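Local coordinates for insect group II chitinase (Ostrinia furnacalis, PDB 5Y2C), which probably hydrolyses chitin, as an insect family 18 glycoside hydrolase whose catalytic domain holds chains of N-acetylglucosamine in a long cleft, at residues A[4-9]-A[187-192]; A[38-43]-A[76-81]; A[118-123]-A[161-166]. One frame throughout, in Å; residues are numbered along the deposited sequence.

Interaction 1. Residues A[4-9]-A[187-192]. With NAG (2-acetamido-2-deoxy-beta-D-glucopyranose), chain C.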
loop_
_atom_site.group_PDB
_atom_site.type_symbol
_atom_site.label_atom_id
_atom_site.label_comp_id
_atom_site.label_asym_id
_atom_site.label_seq_id
_atom_site.Cartn_x
_atom_site.Cartn_y
_atom_site.Cartn_z
ATOM N N LYS A 4 12.816 6.832 -4.165
ATOM C CA LYS A 4 12.314 6.578 -2.825
ATOM C C LYS A 4 11.882 5.121 -2.687
ATOM O O LYS A 4 11.448 4.486 -3.653
ATOM C CB LYS A 4 11.129 7.501 -2.508
ATOM C CG LYS A 4 11.473 8.978 -2.435
ATOM C CD LYS A 4 10.198 9.813 -2.266
ATOM C CE LYS A 4 10.533 11.278 -2.024
ATOM N NZ LYS A 4 11.011 11.923 -3.258
ATOM N N VAL A 5 12.028 4.588 -1.474
ATOM C CA VAL A 5 11.433 3.315 -1.088
ATOM C C VAL A 5 10.575 3.617 0.136
ATOM O O VAL A 5 11.093 3.728 1.252
ATOM C CB VAL A 5 12.479 2.229 -0.799
ATOM C CG1 VAL A 5 11.794 0.943 -0.341
ATOM C CG2 VAL A 5 13.336 1.957 -2.029
ATOM N N VAL A 6 9.264 3.774 -0.075
ATOM C CA VAL A 6 8.321 4.166 0.970
ATOM C C VAL A 6 7.760 2.897 1.602
ATOM O O VAL A 6 7.085 2.106 0.935
ATOM C CB VAL A 6 7.191 5.046 0.401
ATOM C CG1 VAL A 6 6.181 5.401 1.477
ATOM C CG2 VAL A 6 7.740 6.321 -0.261
ATOM N N CYS A 7 8.043 2.696 2.884
ATOM C CA CYS A 7 7.662 1.490 3.601
ATOM C C CYS A 7 6.506 1.792 4.525
ATOM O O CYS A 7 6.595 2.712 5.343
ATOM C CB CYS A 7 8.822 0.949 4.430
ATOM S SG CYS A 7 10.325 0.541 3.533
ATOM N N TYR A 8 5.437 1.005 4.421
ATOM C CA TYR A 8 4.326 1.121 5.348
ATOM C C TYR A 8 4.574 0.174 6.517
ATOM O O TYR A 8 4.777 -1.032 6.322
ATOM C CB TYR A 8 3.010 0.823 4.639
ATOM C CG TYR A 8 2.506 2.034 3.890
ATOM C CD1 TYR A 8 2.892 2.277 2.579
ATOM C CD2 TYR A 8 1.684 2.967 4.511
ATOM C CE1 TYR A 8 2.440 3.393 1.901
ATOM C CE2 TYR A 8 1.240 4.077 3.845
ATOM C CZ TYR A 8 1.615 4.287 2.546
ATOM O OH TYR A 8 1.163 5.402 1.893
ATOM N N TYR A 9 4.623 0.738 7.720
ATOM C CA TYR A 9 4.662 -0.005 8.967
ATOM C C TYR A 9 3.243 0.021 9.525
ATOM O O TYR A 9 2.593 1.075 9.513
ATOM C CB TYR A 9 5.660 0.619 9.951
ATOM C CG TYR A 9 5.454 0.179 11.388
ATOM C CD1 TYR A 9 6.094 -0.960 11.889
ATOM C CD2 TYR A 9 4.601 0.881 12.236
ATOM C CE1 TYR A 9 5.886 -1.378 13.191
ATOM C CE2 TYR A 9 4.383 0.466 13.531
ATOM C CZ TYR A 9 5.027 -0.658 14.005
ATOM O OH TYR A 9 4.812 -1.053 15.308
ATOM N N LEU A 187 2.239 17.798 -3.360
ATOM C CA LEU A 187 2.652 16.655 -2.555
ATOM C C LEU A 187 4.100 16.288 -2.850
ATOM O O LEU A 187 4.558 16.395 -3.991
ATOM C CB LEU A 187 1.756 15.447 -2.815
ATOM C CG LEU A 187 0.284 15.610 -2.439
ATOM C CD1 LEU A 187 -0.451 14.386 -2.899
ATOM C CD2 LEU A 187 0.091 15.841 -0.939
ATOM N N ASP A 188 4.812 15.843 -1.805
ATOM C CA ASP A 188 6.193 15.392 -1.961
ATOM C C ASP A 188 6.273 14.064 -2.706
ATOM O O ASP A 188 7.277 13.785 -3.382
ATOM C CB ASP A 188 6.865 15.296 -0.593
ATOM C CG ASP A 188 7.012 16.655 0.060
ATOM O OD1 ASP A 188 7.871 17.436 -0.387
ATOM O OD2 ASP A 188 6.235 16.974 0.981
ATOM N N TRP A 189 5.234 13.240 -2.605
ATOM C CA TRP A 189 5.103 12.090 -3.487
ATOM C C TRP A 189 3.663 11.606 -3.440
ATOM O O TRP A 189 2.918 11.901 -2.503
ATOM C CB TRP A 189 6.095 10.976 -3.125
ATOM C CG TRP A 189 5.867 10.343 -1.791
ATOM C CD1 TRP A 189 5.061 9.278 -1.517
ATOM C CD2 TRP A 189 6.472 10.717 -0.545
ATOM N NE1 TRP A 189 5.114 8.976 -0.180
ATOM C CE2 TRP A 189 5.973 9.842 0.441
ATOM C CE3 TRP A 189 7.389 11.704 -0.168
ATOM C CZ2 TRP A 189 6.352 9.925 1.779
ATOM C CZ3 TRP A 189 7.769 11.785 1.171
ATOM C CH2 TRP A 189 7.247 10.899 2.124
ATOM N N ILE A 190 3.282 10.882 -4.483
ATOM C CA ILE A 190 1.956 10.309 -4.635
ATOM C C ILE A 190 2.142 8.804 -4.674
ATOM O O ILE A 190 2.724 8.275 -5.627
ATOM C CB ILE A 190 1.251 10.803 -5.903
ATOM C CG1 ILE A 190 0.957 12.298 -5.811
ATOM C CG2 ILE A 190 -0.019 10.022 -6.128
ATOM C CD1 ILE A 190 0.624 12.937 -7.135
ATOM N N SER A 191 1.679 8.111 -3.633
ATOM C CA SER A 191 1.804 6.650 -3.574
ATOM C C SER A 191 0.623 6.030 -4.306
ATOM O O SER A 191 -0.488 5.959 -3.778
ATOM C CB SER A 191 1.894 6.171 -2.130
ATOM O OG SER A 191 3.207 6.368 -1.625
ATOM N N LEU A 192 0.868 5.580 -5.532
ATOM C CA LEU A 192 -0.140 4.852 -6.287
ATOM C C LEU A 192 -0.353 3.490 -5.635
ATOM O O LEU A 192 0.598 2.712 -5.485
ATOM C CB LEU A 192 0.319 4.672 -7.727
ATOM C CG LEU A 192 0.737 5.894 -8.535
ATOM C CD1 LEU A 192 1.107 5.431 -9.938
ATOM C CD2 LEU A 192 -0.367 6.966 -8.565
HETATM C C1 NAG C . -5.019 -0.053 0.955
HETATM C C2 NAG C . -4.737 0.603 2.289
HETATM C C3 NAG C . -4.745 -0.372 3.460
HETATM C C4 NAG C . -4.960 -1.840 3.129
HETATM C C5 NAG C . -4.058 -2.122 1.945
HETATM C C6 NAG C . -4.156 -3.508 1.389
HETATM C C7 NAG C . -3.404 2.596 2.413
HETATM C C8 NAG C . -2.032 3.112 2.308
HETATM N N2 NAG C . -3.500 1.320 2.299
HETATM O O3 NAG C . -5.701 0.076 4.366
HETATM O O4 NAG C . -4.638 -2.640 4.194
HETATM O O5 NAG C . -4.272 -1.215 0.879
HETATM O O6 NAG C . -5.468 -3.863 1.149
HETATM O O7 NAG C . -4.310 3.301 2.603
HETATM O O HOH W 1 2.620 7.439 0.703
#

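Interaction 2. Residues A[38-43]-A[76-81]. With NAG (2-acetamido-2-deoxy-beta-D-glucopyranose), chain C.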
loop_
_atom_site.group_PDB
_atom_site.type_symbol
_atom_site.label_atom_id
_atom_site.label_comp_id
_atom_site.label_asym_id
_atom_site.label_seq_id
_atom_site.Cartn_x
_atom_site.Cartn_y
_atom_site.Cartn_z
ATOM N N ALA A 38 1.183 3.381 9.844
ATOM C CA ALA A 38 -0.238 3.159 9.580
ATOM C C ALA A 38 -0.903 2.475 10.775
ATOM O O ALA A 38 -0.352 1.511 11.321
ATOM C CB ALA A 38 -0.424 2.317 8.311
ATOM N N PHE A 39 -2.055 2.992 11.210
ATOM C CA PHE A 39 -2.660 4.238 10.721
ATOM C C PHE A 39 -3.044 5.070 11.935
ATOM O O PHE A 39 -3.286 4.508 13.008
ATOM C CB PHE A 39 -3.948 3.998 9.900
ATOM C CG PHE A 39 -3.722 3.492 8.506
ATOM C CD1 PHE A 39 -3.157 4.314 7.540
ATOM C CD2 PHE A 39 -4.133 2.209 8.142
ATOM C CE1 PHE A 39 -2.947 3.859 6.252
ATOM C CE2 PHE A 39 -3.940 1.743 6.838
ATOM C CZ PHE A 39 -3.339 2.572 5.896
ATOM N N ALA A 40 -3.145 6.387 11.766
ATOM C CA ALA A 40 -3.955 7.204 12.662
ATOM C C ALA A 40 -5.322 7.418 12.016
ATOM O O ALA A 40 -5.541 7.094 10.844
ATOM C CB ALA A 40 -3.281 8.545 12.994
ATOM N N VAL A 41 -6.260 7.951 12.808
ATOM C CA VAL A 41 -7.645 8.071 12.380
ATOM C C VAL A 41 -8.163 9.482 12.632
ATOM O O VAL A 41 -7.571 10.278 13.370
ATOM C CB VAL A 41 -8.540 7.016 13.069
ATOM C CG1 VAL A 41 -8.073 5.607 12.655
ATOM C CG2 VAL A 41 -8.518 7.174 14.586
ATOM N N LEU A 42 -9.255 9.806 11.954
ATOM C CA LEU A 42 -9.907 11.094 12.124
ATOM C C LEU A 42 -10.981 10.966 13.190
ATOM O O LEU A 42 -11.808 10.051 13.131
ATOM C CB LEU A 42 -10.519 11.561 10.798
ATOM C CG LEU A 42 -11.015 13.010 10.746
ATOM C CD1 LEU A 42 -9.862 13.989 10.641
ATOM C CD2 LEU A 42 -11.991 13.216 9.603
ATOM N N ASP A 43 -10.968 11.866 14.166
ATOM C CA ASP A 43 -12.025 11.853 15.170
ATOM C C ASP A 43 -13.340 12.244 14.517
ATOM O O ASP A 43 -13.447 13.313 13.907
ATOM C CB ASP A 43 -11.714 12.801 16.328
ATOM C CG ASP A 43 -12.759 12.719 17.429
ATOM O OD1 ASP A 43 -12.842 11.679 18.119
ATOM O OD2 ASP A 43 -13.530 13.692 17.584
ATOM N N VAL A 76 10.198 9.780 8.592
ATOM C CA VAL A 76 9.111 9.034 9.215
ATOM C C VAL A 76 7.867 9.903 9.237
ATOM O O VAL A 76 7.866 10.979 9.851
ATOM C CB VAL A 76 9.490 8.566 10.627
ATOM C CG1 VAL A 76 8.381 7.693 11.262
ATOM C CG2 VAL A 76 10.799 7.781 10.569
ATOM N N LEU A 77 6.806 9.428 8.582
ATOM C CA LEU A 77 5.535 10.131 8.478
ATOM C C LEU A 77 4.438 9.300 9.135
ATOM O O LEU A 77 4.557 8.079 9.300
ATOM C CB LEU A 77 5.169 10.421 7.015
ATOM C CG LEU A 77 5.918 11.516 6.228
ATOM C CD1 LEU A 77 7.329 11.082 5.924
ATOM C CD2 LEU A 77 5.202 11.857 4.926
ATOM N N LEU A 78 3.368 9.984 9.516
ATOM C CA LEU A 78 2.174 9.355 10.050
ATOM C C LEU A 78 1.148 9.217 8.934
ATOM O O LEU A 78 0.866 10.190 8.227
ATOM C CB LEU A 78 1.610 10.186 11.204
ATOM C CG LEU A 78 0.288 9.713 11.801
ATOM C CD1 LEU A 78 0.444 8.330 12.425
ATOM C CD2 LEU A 78 -0.232 10.727 12.818
ATOM N N GLY A 79 0.623 8.008 8.754
ATOM C CA GLY A 79 -0.447 7.773 7.795
ATOM C C GLY A 79 -1.802 7.955 8.449
ATOM O O GLY A 79 -2.054 7.421 9.529
ATOM N N LEU A 80 -2.663 8.743 7.809
ATOM C CA LEU A 80 -3.977 9.070 8.358
ATOM C C LEU A 80 -5.045 8.418 7.496
ATOM O O LEU A 80 -5.151 8.722 6.299
ATOM C CB LEU A 80 -4.209 10.581 8.430
ATOM C CG LEU A 80 -5.638 11.042 8.784
ATOM C CD1 LEU A 80 -5.997 10.719 10.253
ATOM C CD2 LEU A 80 -5.838 12.527 8.501
ATOM N N GLY A 81 -5.820 7.515 8.096
ATOM C CA GLY A 81 -6.931 6.927 7.391
ATOM C C GLY A 81 -6.799 5.432 7.196
ATOM O O GLY A 81 -6.888 4.657 8.151
HETATM C C1 NAG C . -5.019 -0.053 0.955
HETATM C C2 NAG C . -4.737 0.603 2.289
HETATM C C3 NAG C . -4.745 -0.372 3.460
HETATM C C4 NAG C . -4.960 -1.840 3.129
HETATM C C5 NAG C . -4.058 -2.122 1.945
HETATM C C6 NAG C . -4.156 -3.508 1.389
HETATM C C7 NAG C . -3.404 2.596 2.413
HETATM C C8 NAG C . -2.032 3.112 2.308
HETATM N N2 NAG C . -3.500 1.320 2.299
HETATM O O3 NAG C . -5.701 0.076 4.366
HETATM O O4 NAG C . -4.638 -2.640 4.194
HETATM O O5 NAG C . -4.272 -1.215 0.879
HETATM O O6 NAG C . -5.468 -3.863 1.149
HETATM O O7 NAG C . -4.310 3.301 2.603
#

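Interaction 3. Residues A[118-123]-A[161-166]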
loop_
_atom_site.group_PDB
_atom_site.type_symbol
_atom_site.label_atom_id
_atom_site.label_comp_id
_atom_site.label_asym_id
_atom_site.label_seq_id
_atom_site.Cartn_x
_atom_site.Cartn_y
_atom_site.Cartn_z
ATOM N N ASP A 118 7.974 13.463 10.855
ATOM C CA ASP A 118 8.453 14.388 9.846
ATOM C C ASP A 118 7.359 14.816 8.889
ATOM O O ASP A 118 7.618 15.667 8.036
ATOM C CB ASP A 118 9.594 13.765 9.047
ATOM C CG ASP A 118 10.770 13.424 9.903
ATOM O OD1 ASP A 118 11.172 14.267 10.734
ATOM O OD2 ASP A 118 11.271 12.298 9.768
ATOM N N GLY A 119 6.154 14.268 9.004
ATOM C CA GLY A 119 5.086 14.705 8.130
ATOM C C GLY A 119 3.886 13.787 8.190
ATOM O O GLY A 119 3.756 12.963 9.103
ATOM N N LEU A 120 3.012 13.950 7.186
ATOM C CA LEU A 120 1.703 13.310 7.150
ATOM C C LEU A 120 1.472 12.709 5.777
ATOM O O LEU A 120 1.740 13.338 4.750
ATOM C CB LEU A 120 0.573 14.315 7.463
ATOM C CG LEU A 120 -0.888 13.837 7.377
ATOM C CD1 LEU A 120 -1.245 12.952 8.576
ATOM C CD2 LEU A 120 -1.823 15.031 7.305
ATOM N N ASP A 121 0.963 11.487 5.750
ATOM C CA ASP A 121 0.583 10.838 4.496
ATOM C C ASP A 121 -0.914 10.613 4.531
ATOM O O ASP A 121 -1.430 9.935 5.436
ATOM C CB ASP A 121 1.395 9.558 4.295
ATOM C CG ASP A 121 1.004 8.760 3.075
ATOM O OD1 ASP A 121 1.332 9.233 1.959
ATOM O OD2 ASP A 121 0.547 7.601 3.246
ATOM N N LEU A 122 -1.618 11.236 3.587
ATOM C CA LEU A 122 -3.077 11.222 3.579
ATOM C C LEU A 122 -3.553 9.939 2.926
ATOM O O LEU A 122 -3.281 9.713 1.740
ATOM C CB LEU A 122 -3.617 12.447 2.850
ATOM C CG LEU A 122 -3.345 13.814 3.502
ATOM C CD1 LEU A 122 -3.632 14.928 2.513
ATOM C CD2 LEU A 122 -4.177 14.003 4.769
ATOM N N ASP A 123 -4.309 9.139 3.681
ATOM C CA ASP A 123 -4.828 7.862 3.207
ATOM C C ASP A 123 -6.344 7.815 3.322
ATOM O O ASP A 123 -6.907 6.901 3.946
ATOM C CB ASP A 123 -4.193 6.706 3.985
ATOM C CG ASP A 123 -2.687 6.835 4.064
ATOM O OD1 ASP A 123 -2.086 7.083 3.004
ATOM O OD2 ASP A 123 -2.104 6.699 5.167
ATOM N N MET A 161 8.096 19.984 7.083
ATOM C CA MET A 161 7.488 18.669 7.143
ATOM C C MET A 161 7.077 18.205 5.754
ATOM O O MET A 161 6.818 19.012 4.855
ATOM C CB MET A 161 6.288 18.673 8.092
ATOM C CG MET A 161 6.687 18.941 9.529
ATOM S SD MET A 161 5.305 18.657 10.632
ATOM C CE MET A 161 4.254 19.990 10.084
ATOM N N LEU A 162 7.010 16.885 5.596
ATOM C CA LEU A 162 6.671 16.280 4.322
ATOM C C LEU A 162 5.178 15.989 4.260
ATOM O O LEU A 162 4.522 15.764 5.282
ATOM C CB LEU A 162 7.482 15.000 4.114
ATOM C CG LEU A 162 9.005 15.217 4.103
ATOM C CD1 LEU A 162 9.721 13.874 4.148
ATOM C CD2 LEU A 162 9.445 16.037 2.880
ATOM N N LEU A 163 4.640 16.010 3.048
ATOM C CA LEU A 163 3.224 15.757 2.830
ATOM C C LEU A 163 3.077 14.860 1.619
ATOM O O LEU A 163 3.581 15.184 0.540
ATOM C CB LEU A 163 2.445 17.068 2.636
ATOM C CG LEU A 163 0.949 16.911 2.374
ATOM C CD1 LEU A 163 0.300 16.363 3.643
ATOM C CD2 LEU A 163 0.305 18.237 1.947
ATOM N N SER A 164 2.405 13.734 1.803
ATOM C CA SER A 164 2.206 12.770 0.744
ATOM C C SER A 164 0.792 12.222 0.838
ATOM O O SER A 164 0.058 12.506 1.790
ATOM C CB SER A 164 3.231 11.654 0.874
ATOM O OG SER A 164 3.094 11.073 2.148
ATOM N N ALA A 165 0.434 11.374 -0.123
ATOM C CA ALA A 165 -0.904 10.807 -0.165
ATOM C C ALA A 165 -0.847 9.469 -0.881
ATOM O O ALA A 165 -0.133 9.326 -1.878
ATOM C CB ALA A 165 -1.894 11.745 -0.872
ATOM N N ALA A 166 -1.590 8.492 -0.346
ATOM C CA ALA A 166 -1.825 7.203 -0.988
ATOM C C ALA A 166 -3.143 7.276 -1.746
ATOM O O ALA A 166 -4.162 7.697 -1.192
ATOM C CB ALA A 166 -1.875 6.082 0.053
#

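Interaction 1. Residues A[4-9]-A[187-192]
The first torsions of Trp189 and Val6 decide how they meet. Trp189 has chi1 at 66°, with CG lodged between its own backbone N and carbonyl carbon, and this swings the indole toward strand 4-10. In Val6, chi1 of 178° turns CG1 away from the backbone N and places CG2 opposite the carbonyl carbon, where it lies over the indole. That methyl makes a CH-pi contact, 4.1 Å from the centroid of the five-membered ring of Trp189 and 26° off its normal, displaced toward the rim on the side of NE1.

Lys4 attends to the other half of the indole. Its aliphatic chain does the touching, CE lying 3.7 Å from Trp189 CE3 in an oblique approach, while the ammonium end runs on past the ring. No ion pair forms with Asp188, whose carboxylate is taken up by Arg153 and the backbone N of Leu163.

No direct hydrogen bond joins the two segments; a water molecule does that work. It accepts from Trp189 NE1 at 3.1 Å, donates to Tyr8 OH at 2.8 Å and lies 2.6 Å from Ser191 OG, so one water ties three polar side chains together inside the protein. Tyr8 OH is also hydrogen-bonded to Asp121, and the ring reaches the bound sugar, with CE2 3.7 Å from the acetamido methyl C8 of the NAG.

The example illustrates contact across the inside of a barrel. The two strand segments stay 10.1 Å apart at their axes and bridge the gap with side chains and one water. Strand 4-10 runs between strands 34-42 and 339-343, whereas strand 189-192 is flanked by strands 162-167 and 241-254; His34 meets the Trp189 ring edge to face, and Ser164 packs beside it.

Interaction 2. Residues A[38-43]-A[76-81]
Ala40 and Leu80 pair in parallel on two strands whose segments diverge by 50°, and the pairing is fixed by two nearly straight hydrogen bonds: Ala40 N gives to Gly79 O at 2.7 Å, and Gly81 N to Ala40 O at 2.8 Å.

Phe39 follows a cis peptide bond, and its ring is held from both sides. Ala38 CB sits over the centre of one face; the opposite face carries the backbone of Gly81, whose O comes within 3.4 Å of Phe39 CG. The Gly79 carbonyl group meets the ring at its edge. Gly81 has a positive phi of 117°, a conformation suited to glycine; in it the carbonyl lies against the phenyl face. At the far end of the ring, Phe39 CZ is 3.5 Å from the acetamido carbon C7 of the NAG, and CE2 is equally close to the sugar's O3. Trp343 is a further aromatic neighbour.

On the other face of the sheet the side chains in contact are all aliphatic. Leu78 spreads its two methyls about Ala40 CB, with CD1 and CD2 each 3.8 Å away. Leu80, its CG anti to the backbone N (chi1 171°), sends CD1 along the neighbouring strand to lie 3.4 Å from Val41 C. Both leucines pack against helix 98-115, Leu78 on Phe111 and Leu80 on Phe104.

The division of labour is that of a family 18 TIM barrel: aliphatic side chains pack beneath the surrounding helices, while a residue after a non-proline cis peptide, as in related chitinases, faces the substrate. The glycine-rich end of strand 75-82 belongs to the KxxxxxGGW signature of insect chitinases.

Interaction 3. Residues A[118-123]-A[161-166]
Asp118 opens the ladder with its carbonyl, which accepts from Leu162 N at 2.8 Å; its carboxylate turns elsewhere, to Lys70 and the backbone N of Val76. At Gly119 the chain is almost fully extended, a shape that suits glycine, and CA comes to 3.1 Å from Leu162 O. Leu120 gives its N to that same oxygen and takes Ser164 N on its own O, while its CB packs on Leu163 CD1.

Asp121 is the polar link on the face turned into the barrel. Chi1 of 176° swings the carboxylate away from the backbone N, and OD1 receives a short 2.6 Å hydrogen bond from Ser164 OG, met on the anti side and 24° out of the carboxylate plane. Its OD2 is hydrogen-bonded to Tyr8 and also lies 2.7 Å from Asp123 OD1. Leu122 continues the backbone pairing to Ser164 O and Ala166 N; its side chain leaves on the other face, towards Phe145 and Val149 of helix 141-157. Asp123 ends the walk with OD1 3.1 Å from Ala166 CB, and both residues touch bound NAG.

These acids belong to the family 18 DxxDxDxE signature, whose final position is an engineered leucine here. The chemistry is consistent with a second shell: Ser164 on one oxygen of Asp121 and Tyr8 on the other would hold the carboxylate beside Asp123 at the sugar.

In the fold
All three contacts belong to one family 18 TIM barrel. Interaction 1 crosses its interior, whereas interactions 2 and 3 join neighbouring strands in its wall. Along the chain, interaction 2 is complete before the first strand of interaction 3 begins, and both fall between the two halves of interaction 1. The centre of interaction 1 is about 14 Å from that of interaction 2 and about 8 Å from that of interaction 3; those of 2 and 3 are about 9 Å apart. Strand 75-82 pairs with 119-124, and 162-167 with 189-192, which makes the wall continuous from 34-42 to 189-192. Each contact also reaches bound sugar, consistent with a barrel framework that shapes the substrate cleft.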